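Local coordinates for protein alpha-amylase (Eisenia fetida, PDB 6M4K) that probably hydrolyses internal alpha-1,4-glucosidic linkages of starch-like polysaccharides, as a calcium-containing, cold-active member of glycoside hydrolase family 13, at residues Trp64-Pro69 with Ser76-Glu81. Sequence-based numbering, arbitrary orientation.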
loop_
_atom_site.group_PDB
_atom_site.type_symbol
_atom_site.label_atom_id
_atom_site.label_comp_id
_atom_site.label_asym_id
_atom_site.label_seq_id
_atom_site.Cartn_x
_atom_site.Cartn_y
_atom_site.Cartn_z
ATOM N N TRP A 64 -0.642 2.242 -16.339
ATOM C CA TRP A 64 0.517 1.357 -16.348
ATOM C C TRP A 64 1.694 1.898 -17.147
ATOM O O TRP A 64 2.786 1.321 -17.075
ATOM C CB TRP A 64 0.146 -0.070 -16.746
ATOM C CG TRP A 64 -0.739 -0.235 -17.934
ATOM C CD1 TRP A 64 -2.059 -0.597 -17.908
ATOM C CD2 TRP A 64 -0.379 -0.126 -19.317
ATOM N NE1 TRP A 64 -2.543 -0.708 -19.184
ATOM C CE2 TRP A 64 -1.540 -0.420 -20.070
ATOM C CE3 TRP A 64 0.806 0.181 -19.991
ATOM C CZ2 TRP A 64 -1.550 -0.410 -21.464
ATOM C CZ3 TRP A 64 0.787 0.204 -21.394
ATOM C CH2 TRP A 64 -0.387 -0.101 -22.103
ATOM N N GLN A 65 1.523 2.992 -17.899
ATOM C CA GLN A 65 2.674 3.599 -18.562
ATOM C C GLN A 65 3.748 4.001 -17.553
ATOM O O GLN A 65 4.938 4.026 -17.891
ATOM C CB GLN A 65 2.234 4.801 -19.412
ATOM C CG GLN A 65 1.906 6.018 -18.591
ATOM C CD GLN A 65 1.363 7.187 -19.403
ATOM O OE1 GLN A 65 1.285 7.133 -20.640
ATOM N NE2 GLN A 65 0.987 8.253 -18.708
ATOM N N ARG A 66 3.353 4.283 -16.305
ATOM C CA ARG A 66 4.314 4.717 -15.297
ATOM C C ARG A 66 5.190 3.586 -14.785
ATOM O O ARG A 66 6.191 3.869 -14.116
ATOM C CB ARG A 66 3.613 5.439 -14.143
ATOM C CG ARG A 66 2.944 6.716 -14.619
ATOM C CD ARG A 66 2.329 7.489 -13.486
ATOM N NE ARG A 66 3.333 8.175 -12.665
ATOM C CZ ARG A 66 3.036 9.185 -11.863
ATOM N NH1 ARG A 66 1.781 9.619 -11.797
ATOM N NH2 ARG A 66 3.973 9.792 -11.144
ATOM N N TYR A 67 4.882 2.338 -15.128
ATOM C CA TYR A 67 5.703 1.197 -14.751
ATOM C C TYR A 67 6.644 0.766 -15.870
ATOM O O TYR A 67 7.209 -0.330 -15.810
ATOM C CB TYR A 67 4.815 0.068 -14.206
ATOM C CG TYR A 67 4.230 0.517 -12.884
ATOM C CD1 TYR A 67 4.965 0.389 -11.706
ATOM C CD2 TYR A 67 2.994 1.146 -12.814
ATOM C CE1 TYR A 67 4.473 0.857 -10.495
ATOM C CE2 TYR A 67 2.490 1.615 -11.612
ATOM C CZ TYR A 67 3.238 1.462 -10.455
ATOM O OH TYR A 67 2.717 1.950 -9.276
ATOM N N GLN A 68 6.854 1.639 -16.866
ATOM C CA GLN A 68 7.809 1.436 -17.956
ATOM C C GLN A 68 8.790 2.599 -17.964
ATOM O O GLN A 68 8.597 3.593 -18.687
ATOM C CB GLN A 68 7.091 1.281 -19.295
ATOM C CG GLN A 68 6.322 -0.018 -19.351
ATOM C CD GLN A 68 5.774 -0.324 -20.725
ATOM O OE1 GLN A 68 6.471 -0.183 -21.734
ATOM N NE2 GLN A 68 4.521 -0.744 -20.775
ATOM N N PRO A 69 9.870 2.510 -17.191
ATOM C CA PRO A 69 10.852 3.597 -17.158
ATOM C C PRO A 69 11.486 3.848 -18.518
ATOM O O PRO A 69 11.774 2.921 -19.284
ATOM C CB PRO A 69 11.897 3.103 -16.152
ATOM C CG PRO A 69 11.137 2.170 -15.274
ATOM C CD PRO A 69 10.158 1.474 -16.181
ATOM N N SER A 76 7.483 13.561 -14.613
ATOM C CA SER A 76 6.534 12.464 -14.743
ATOM C C SER A 76 5.129 13.033 -14.897
ATOM O O SER A 76 4.900 14.244 -14.795
ATOM C CB SER A 76 6.565 11.571 -13.495
ATOM O OG SER A 76 6.002 12.255 -12.383
ATOM N N ARG A 77 4.165 12.133 -15.064
ATOM C CA ARG A 77 2.773 12.563 -15.138
ATOM C C ARG A 77 2.351 13.348 -13.906
ATOM O O ARG A 77 1.519 14.253 -13.998
ATOM C CB ARG A 77 1.869 11.351 -15.313
ATOM C CG ARG A 77 0.413 11.732 -15.531
ATOM C CD ARG A 77 -0.483 10.538 -15.752
ATOM N NE ARG A 77 -1.803 11.001 -16.171
ATOM C CZ ARG A 77 -2.659 10.274 -16.885
ATOM N NH1 ARG A 77 -2.377 9.030 -17.238
ATOM N NH2 ARG A 77 -3.809 10.826 -17.275
ATOM N N SER A 78 2.900 13.023 -12.738
ATOM C CA SER A 78 2.507 13.743 -11.533
ATOM C C SER A 78 3.097 15.142 -11.422
ATOM O O SER A 78 2.628 15.920 -10.584
ATOM C CB SER A 78 2.899 12.960 -10.281
ATOM O OG SER A 78 2.053 11.840 -10.075
ATOM N N GLY A 79 4.103 15.474 -12.223
ATOM C CA GLY A 79 4.653 16.809 -12.198
ATOM C C GLY A 79 6.144 16.844 -12.439
ATOM O O GLY A 79 6.770 15.809 -12.696
ATOM N N SER A 80 6.703 18.051 -12.379
ATOM C CA SER A 80 8.095 18.293 -12.708
ATOM C C SER A 80 8.996 17.969 -11.518
ATOM O O SER A 80 8.544 17.733 -10.393
ATOM C CB SER A 80 8.290 19.764 -13.061
ATOM O OG SER A 80 8.034 20.538 -11.909
ATOM N N GLU A 81 10.304 17.981 -11.775
ATOM C CA GLU A 81 11.265 17.848 -10.686
ATOM C C GLU A 81 11.062 18.936 -9.636
ATOM O O GLU A 81 11.114 18.665 -8.432
ATOM C CB GLU A 81 12.687 17.897 -11.239
ATOM C CG GLU A 81 13.735 17.867 -10.143
ATOM C CD GLU A 81 15.141 18.042 -10.670
ATOM O OE1 GLU A 81 15.500 17.383 -11.672
ATOM O OE2 GLU A 81 15.883 18.853 -10.080
HETATM O O HOH W 1 -0.302 7.275 -16.063
#
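Arg66 meets Ser78 end-on, both terminal guanidinium nitrogens donating to the one hydroxyl oxygen: NH1 lies 2.8 Å and NH2 3.0 Å from Ser78 OG, which sits almost exactly in the guanidinium plane. The shared acceptor bends both bonds, to 151° and 140°. Over one face of the group rests CB of Arg77, 3.9 Å from Arg66 NH1. The arginine reaches the turn with CG beside its own backbone N (chi1 -64°) and a bend at chi3. The same two nitrogens have other partners: NH1 a salt bridge to Glu24, NH2 a hydrogen bond to Pro49 O. Ser78 OG in turn donates to the backbone O of Trp25, which fixes how the hydroxyl is turned. Cutting Arg66 back to an alanine would probably leave the Glu24 carboxylate without this cationic mate and Ser78 OG without its two donors. A second, looser link is water-mediated: Gln65 NE2, weakly, and Arg77 NH1 both donate to one water, while Val56 N holds Gln65 OE1 and Arg77 NE bonds Thr372 OG1. The example illustrates how one planar, multi-donor guanidinium ties a 3-10 segment to a type I beta turn, Ser76 to Gly79, between strand 44-47 and helix 81-93 of the TIM barrel.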